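Local coordinates for protein DNA methyltransferase (Nicotiana tabacum, PDB 4ONQ) that probably methylates cytosine at carbon 5 in DNA, taking the methyl group from S-adenosyl-L-methionine, and is seen here as its catalytic domain with the inhibitor sinefungin, at residues 13-18 / 26-31; 235-240 / 287-292. The protein carries 5 engineered substitutions. One frame throughout, in Å; residues are numbered along the deposited sequence.

Contact 1: residues 13-18 / 26-31; sequences IGFGVP and VRRTLP
Phe15 and Val26 bring their CA atoms to 4.9 Å where the loop segments 13-18 and 26-31 meet, and no hydrogen bond joins the two. Segment 13-18 is curled on itself: a type II' beta turn runs from Ile13 to Gly16, closed by Gly16 N donating to Ile13 O at 2.7 Å. Gly14 sits second in this turn with a positive phi of 57°, a value glycine accepts easily. Phe15 follows it, and its side chain leaves the turn with CG anti to its carbonyl carbon, pointing toward segment 26-31. The ring is carried along the backbone of residues 26-28 at an oblique tilt, with Phe15 CE1 3.8 Å from Arg27 O. At the far end Phe15 CZ meets the aliphatic part of Arg28, 3.8 Å from Arg28 CD. The two side chains cross at about a right angle. Arg28 is extended until it bends at chi3 (70°), a bend that turns its guanidinium so that Phe15 CE2 comes over one face while Leu30 CD1 lies 4.1 Å above the other, offset toward the rim. Ring and guanidinium planes are 69° apart, so the two groups do not stack. Val26 works at the other end of the contact: its CG1 packs against the Phe15 backbone, 3.2 Å from Phe15 O, and also faces Phe15 CB. Phe15 N donates to Glu66 OE2, the ring touches Val88, and Arg28 NH2 makes a weak hydrogen bond to Leu86 O. With 196 Å² buried and none of the touching residues fully enclosed, this is surface packing: a type II' turn set against a later part of the same N-terminal loop, which precedes strand 39-45 and is tied by Glu66 to the outermost strand 66-69 of the main sheet.

Contact 2: residues 235-240 / 287-292; sequences SLFSGI and NDVQQL. With SFG (sinefungin), chain C.
Leu236 and Phe237 meet Val289 and Leu292 where strand 231-236 of the Rossmann-like methyltransferase fold runs into its glycine-containing cofactor loop, 237-240. Apolar packing carries the direct contact: Leu236 CD2 touches Leu292 CD1 at 4.0 Å, and Phe237 CZ lies 3.9 Å from Val289 CG2. Val289 points toward segment 235-240 with CG2 anti to its backbone N (chi1 77° for CG1), which sets that methyl obliquely against the ring; Val289 CB also lies beside SFG N1. The Phe237 ring meets sinefungin too: its CD1 edge stands over one face of the adenine, Phe237 CD1 3.2 Å from SFG N3. Replacing Phe237 by an alanine removes the ring, which is likely to leave Val289 CG2 without the CZ it packs on and one face of the adenine without the ring edge that meets it at N3 and C2.

Hydrogen bonds within 287-292 fold that loop on itself. Gln291 OE1 accepts from both Asn287 N and Asp288 N, the latter at 3.2 Å with a nearly straight N-H (175°). Gln290 N donates to Asp288 OD1 at 3.0 Å from above the carboxylate plane, forming an Asx turn. Asp288 OD1 stays 3.8 Å from SFG N6, close to the adenine but not bonded to it.

Polar grips on the ligand's amino-acid end come from the loop: SFG N makes a weak bond to Phe237 O, and Ile240 N donates to SFG OXT at 3.0 Å.

How the contacts relate
Contact 1 closes before contact 2 opens along the chain, and the two lie apart in space, with centres about 28 Å from each other and nearest atoms about 18 Å apart. The main seven-stranded sheet connects them. Contact 1 belongs to the irregular N-terminal region leading into strand 39-45 and reaches, through Glu66, the outermost strand 66-69; contact 2 joins the end of strand 231-236 to the loop following strand 282-286, the opposite outermost strand. Strand 39-45 lies parallel to 309-312, which neighbours 231-236. Contact 2 holds six residues of the sinefungin pocket, whereas contact 1 packs two parts of the N-terminal region together at the surface, away from the ligand.

Contact 1: residues 13-18 / 26-31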
loop_
_atom_site.group_PDB
_atom_site.type_symbol
_atom_site.label_atom_id
_atom_site.label_comp_id
_atom_site.label_asym_id
_atom_site.label_seq_id
_atom_site.Cartn_x
_atom_site.Cartn_y
_atom_site.Cartn_z
ATOM N N ILE A 13 10.028 12.074 0.851
ATOM C CA ILE A 13 8.753 12.679 0.975
ATOM C C ILE A 13 8.140 12.973 -0.351
ATOM O O ILE A 13 7.168 13.652 -0.438
ATOM C CB ILE A 13 8.840 13.917 1.828
ATOM C CG1 ILE A 13 9.949 14.828 1.333
ATOM C CG2 ILE A 13 9.117 13.518 3.255
ATOM C CD1 ILE A 13 9.793 16.241 1.806
ATOM N N GLY A 14 8.726 12.466 -1.404
ATOM C CA GLY A 14 8.175 12.733 -2.702
ATOM C C GLY A 14 8.087 14.209 -2.956
ATOM O O GLY A 14 9.023 14.931 -2.689
ATOM N N PHE A 15 6.950 14.655 -3.452
ATOM C CA PHE A 15 6.723 16.048 -3.718
ATOM C C PHE A 15 6.164 16.643 -2.483
ATOM O O PHE A 15 5.789 17.772 -2.471
ATOM C CB PHE A 15 5.718 16.249 -4.820
ATOM C CG PHE A 15 6.175 15.754 -6.127
ATOM C CD1 PHE A 15 7.250 16.319 -6.735
ATOM C CD2 PHE A 15 5.535 14.726 -6.742
ATOM C CE1 PHE A 15 7.691 15.867 -7.944
ATOM C CE2 PHE A 15 5.966 14.256 -7.949
ATOM C CZ PHE A 15 7.048 14.828 -8.550
ATOM N N GLY A 16 6.043 15.852 -1.450
ATOM C CA GLY A 16 5.550 16.377 -0.192
ATOM C C GLY A 16 4.710 15.385 0.590
ATOM O O GLY A 16 3.983 14.577 0.019
ATOM N N VAL A 17 4.822 15.449 1.911
ATOM C CA VAL A 17 3.993 14.646 2.796
ATOM C C VAL A 17 3.319 15.588 3.793
ATOM O O VAL A 17 3.864 16.647 4.107
ATOM C CB VAL A 17 4.824 13.558 3.521
ATOM C CG1 VAL A 17 5.325 12.514 2.527
ATOM C CG2 VAL A 17 5.985 14.182 4.282
ATOM N N PRO A 18 2.130 15.215 4.291
ATOM C CA PRO A 18 1.338 16.130 5.119
ATOM C C PRO A 18 2.000 16.528 6.433
ATOM O O PRO A 18 1.782 17.631 6.933
ATOM C CB PRO A 18 0.070 15.318 5.407
ATOM C CG PRO A 18 0.501 13.916 5.319
ATOM C CD PRO A 18 1.488 13.894 4.192
ATOM N N VAL A 26 8.166 21.421 -5.365
ATOM C CA VAL A 26 6.919 20.667 -5.354
ATOM C C VAL A 26 6.271 20.689 -6.740
ATOM O O VAL A 26 5.107 20.396 -6.904
ATOM C CB VAL A 26 5.951 21.302 -4.374
ATOM C CG1 VAL A 26 4.819 20.373 -4.072
ATOM C CG2 VAL A 26 6.661 21.650 -3.110
ATOM N N ARG A 27 7.039 21.062 -7.750
ATOM C CA ARG A 27 6.524 21.177 -9.109
ATOM C C ARG A 27 6.884 19.955 -9.972
ATOM O O ARG A 27 7.842 19.231 -9.708
ATOM C CB ARG A 27 7.034 22.485 -9.739
ATOM C CG ARG A 27 6.553 22.783 -11.141
ATOM C CD ARG A 27 5.283 23.595 -11.101
ATOM N NE ARG A 27 5.509 24.898 -10.487
ATOM C CZ ARG A 27 6.019 25.942 -11.132
ATOM N NH1 ARG A 27 6.194 27.095 -10.500
ATOM N NH2 ARG A 27 6.355 25.831 -12.410
ATOM N N ARG A 28 6.085 19.698 -10.991
ATOM C CA ARG A 28 6.455 18.694 -11.962
ATOM C C ARG A 28 5.822 19.080 -13.274
ATOM O O ARG A 28 4.660 19.480 -13.314
ATOM C CB ARG A 28 5.989 17.303 -11.534
ATOM C CG ARG A 28 6.233 16.248 -12.598
ATOM C CD ARG A 28 5.799 14.870 -12.146
ATOM N NE ARG A 28 4.349 14.741 -12.044
ATOM C CZ ARG A 28 3.728 13.596 -11.783
ATOM N NH1 ARG A 28 4.437 12.488 -11.609
ATOM N NH2 ARG A 28 2.404 13.552 -11.702
ATOM N N THR A 29 6.577 18.923 -14.333
ATOM C CA THR A 29 6.043 19.165 -15.638
ATOM C C THR A 29 5.910 17.835 -16.363
ATOM O O THR A 29 6.874 17.149 -16.630
ATOM C CB THR A 29 6.883 20.206 -16.393
ATOM O OG1 THR A 29 6.393 21.519 -16.086
ATOM C CG2 THR A 29 6.781 20.010 -17.874
ATOM N N LEU A 30 4.675 17.467 -16.627
ATOM C CA LEU A 30 4.405 16.199 -17.283
ATOM C C LEU A 30 4.815 16.241 -18.744
ATOM O O LEU A 30 4.485 17.191 -19.460
ATOM C CB LEU A 30 2.920 15.841 -17.183
ATOM C CG LEU A 30 2.517 14.842 -16.098
ATOM C CD1 LEU A 30 3.542 13.724 -16.007
ATOM C CD2 LEU A 30 2.323 15.522 -14.753
ATOM N N PRO A 31 5.569 15.224 -19.181
ATOM C CA PRO A 31 5.774 14.989 -20.613
ATOM C C PRO A 31 4.437 15.015 -21.349
ATOM O O PRO A 31 3.450 14.526 -20.806
ATOM C CB PRO A 31 6.376 13.586 -20.650
ATOM C CG PRO A 31 7.031 13.399 -19.288
ATOM C CD PRO A 31 6.511 14.455 -18.350
#

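Contact 2: residues 235-240 / 287-292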
loop_
_atom_site.group_PDB
_atom_site.type_symbol
_atom_site.label_atom_id
_atom_site.label_comp_id
_atom_site.label_asym_id
_atom_site.label_seq_id
_atom_site.Cartn_x
_atom_site.Cartn_y
_atom_site.Cartn_z
ATOM N N SER A 235 -8.625 -1.378 -11.927
ATOM C CA SER A 235 -7.698 -1.764 -10.871
ATOM C C SER A 235 -7.001 -3.070 -11.226
ATOM O O SER A 235 -7.622 -4.131 -11.232
ATOM C CB SER A 235 -8.435 -1.901 -9.541
ATOM O OG SER A 235 -7.518 -2.014 -8.469
ATOM N N LEU A 236 -5.709 -2.986 -11.523
ATOM C CA LEU A 236 -4.951 -4.149 -11.967
ATOM C C LEU A 236 -4.117 -4.688 -10.827
ATOM O O LEU A 236 -3.517 -3.913 -10.084
ATOM C CB LEU A 236 -4.050 -3.785 -13.148
ATOM C CG LEU A 236 -4.774 -3.247 -14.384
ATOM C CD1 LEU A 236 -3.784 -2.829 -15.456
ATOM C CD2 LEU A 236 -5.735 -4.296 -14.919
ATOM N N PHE A 237 -4.084 -6.014 -10.701
ATOM C CA PHE A 237 -3.423 -6.681 -9.585
ATOM C C PHE A 237 -3.922 -6.073 -8.285
ATOM O O PHE A 237 -3.128 -5.603 -7.471
ATOM C CB PHE A 237 -1.908 -6.516 -9.684
ATOM C CG PHE A 237 -1.369 -6.702 -11.069
ATOM C CD1 PHE A 237 -1.399 -7.943 -11.677
ATOM C CD2 PHE A 237 -0.821 -5.635 -11.761
ATOM C CE1 PHE A 237 -0.901 -8.118 -12.949
ATOM C CE2 PHE A 237 -0.322 -5.802 -13.035
ATOM C CZ PHE A 237 -0.361 -7.047 -13.630
ATOM N N SER A 238 -5.239 -6.074 -8.103
ATOM C CA SER A 238 -5.869 -5.240 -7.082
ATOM C C SER A 238 -5.783 -5.770 -5.653
ATOM O O SER A 238 -6.022 -5.022 -4.705
ATOM C CB SER A 238 -7.325 -4.951 -7.456
ATOM O OG SER A 238 -7.984 -6.125 -7.880
ATOM N N GLY A 239 -5.454 -7.052 -5.509
ATOM C CA GLY A 239 -5.271 -7.670 -4.206
ATOM C C GLY A 239 -6.478 -7.576 -3.290
ATOM O O GLY A 239 -7.570 -8.032 -3.629
ATOM N N ILE A 240 -6.277 -6.981 -2.120
ATOM C CA ILE A 240 -7.365 -6.784 -1.175
ATOM C C ILE A 240 -7.977 -5.387 -1.312
ATOM O O ILE A 240 -8.669 -4.900 -0.412
ATOM C CB ILE A 240 -6.917 -7.035 0.280
ATOM C CG1 ILE A 240 -5.779 -6.100 0.673
ATOM C CG2 ILE A 240 -6.482 -8.477 0.458
ATOM C CD1 ILE A 240 -5.351 -6.273 2.105
ATOM N N ASN A 287 -9.951 -12.717 -13.582
ATOM C CA ASN A 287 -8.939 -13.508 -12.899
ATOM C C ASN A 287 -7.530 -13.255 -13.417
ATOM O O ASN A 287 -6.577 -13.210 -12.640
ATOM C CB ASN A 287 -9.288 -14.991 -12.965
ATOM C CG ASN A 287 -10.592 -15.306 -12.259
ATOM O OD1 ASN A 287 -11.288 -14.404 -11.784
ATOM N ND2 ASN A 287 -10.936 -16.588 -12.191
ATOM N N ASP A 288 -7.396 -13.075 -14.725
ATOM C CA ASP A 288 -6.071 -12.911 -15.310
ATOM C C ASP A 288 -5.933 -11.611 -16.088
ATOM O O ASP A 288 -6.809 -11.232 -16.860
ATOM C CB ASP A 288 -5.721 -14.102 -16.206
ATOM C CG ASP A 288 -4.224 -14.238 -16.441
ATOM O OD1 ASP A 288 -3.491 -13.251 -16.222
ATOM O OD2 ASP A 288 -3.781 -15.335 -16.844
ATOM N N VAL A 289 -4.804 -10.945 -15.883
ATOM C CA VAL A 289 -4.488 -9.710 -16.586
ATOM C C VAL A 289 -4.276 -9.990 -18.077
ATOM O O VAL A 289 -4.343 -9.081 -18.907
ATOM C CB VAL A 289 -3.234 -9.048 -15.968
ATOM C CG1 VAL A 289 -1.974 -9.765 -16.409
ATOM C CG2 VAL A 289 -3.175 -7.577 -16.298
ATOM N N GLN A 290 -4.119 -11.259 -18.405
ATOM C CA GLN A 290 -3.855 -11.668 -19.764
ATOM C C GLN A 290 -5.122 -11.909 -20.528
ATOM O O GLN A 290 -5.105 -12.118 -21.719
ATOM C CB GLN A 290 -3.039 -12.933 -19.775
ATOM C CG GLN A 290 -2.257 -13.137 -21.036
ATOM C CD GLN A 290 -0.989 -12.306 -21.091
ATOM O OE1 GLN A 290 -0.632 -11.767 -22.143
ATOM N NE2 GLN A 290 -0.292 -12.210 -19.964
ATOM N N GLN A 291 -6.233 -11.863 -19.836
ATOM C CA GLN A 291 -7.529 -12.021 -20.484
ATOM C C GLN A 291 -8.173 -10.672 -20.811
ATOM O O GLN A 291 -9.289 -10.613 -21.327
ATOM C CB GLN A 291 -8.470 -12.905 -19.653
ATOM C CG GLN A 291 -9.210 -12.197 -18.529
ATOM C CD GLN A 291 -10.094 -13.148 -17.731
ATOM O OE1 GLN A 291 -10.054 -13.170 -16.502
ATOM N NE2 GLN A 291 -10.893 -13.938 -18.435
ATOM N N LEU A 292 -7.455 -9.591 -20.521
ATOM C CA LEU A 292 -7.888 -8.259 -20.929
ATOM C C LEU A 292 -7.242 -7.844 -22.241
ATOM O O LEU A 292 -6.217 -7.160 -22.243
ATOM C CB LEU A 292 -7.547 -7.214 -19.864
ATOM C CG LEU A 292 -8.389 -7.131 -18.593
ATOM C CD1 LEU A 292 -7.910 -5.965 -17.763
ATOM C CD2 LEU A 292 -9.862 -6.984 -18.917
HETATM N N SFG C . -2.589 -3.848 -4.750
HETATM C CA SFG C . -2.830 -4.983 -3.840
HETATM C C SFG C . -3.367 -4.394 -2.538
HETATM O O SFG C . -3.346 -3.152 -2.409
HETATM O OXT SFG C . -3.856 -5.208 -1.725
HETATM C CB SFG C . -1.510 -5.757 -3.672
HETATM C CG SFG C . -1.266 -6.351 -5.057
HETATM C CD SFG C . -0.005 -7.185 -5.368
HETATM N NE SFG C . 1.237 -6.421 -5.231
HETATM C "C5'" SFG C . -0.322 -7.635 -6.806
HETATM C "C4'" SFG C . -1.568 -8.497 -6.475
HETATM O "O4'" SFG C . -1.054 -9.252 -7.667
HETATM C "C3'" SFG C . -1.792 -9.831 -5.774
HETATM O "O3'" SFG C . -3.172 -10.148 -5.707
HETATM C "C2'" SFG C . -1.031 -10.787 -6.605
HETATM O "O2'" SFG C . -1.362 -12.124 -6.215
HETATM C "C1'" SFG C . -1.903 -10.397 -7.826
HETATM N N9 SFG C . -1.482 -11.178 -9.015
HETATM C C8 SFG C . -0.467 -12.007 -9.191
HETATM N N7 SFG C . -0.487 -12.429 -10.453
HETATM C C5 SFG C . -1.506 -11.840 -11.078
HETATM C C6 SFG C . -1.957 -11.923 -12.335
HETATM N N6 SFG C . -1.294 -12.732 -13.157
HETATM N N1 SFG C . -3.022 -11.232 -12.763
HETATM C C2 SFG C . -3.678 -10.399 -11.857
HETATM N N3 SFG C . -3.188 -10.332 -10.549
HETATM C C4 SFG C . -2.097 -11.035 -10.195
#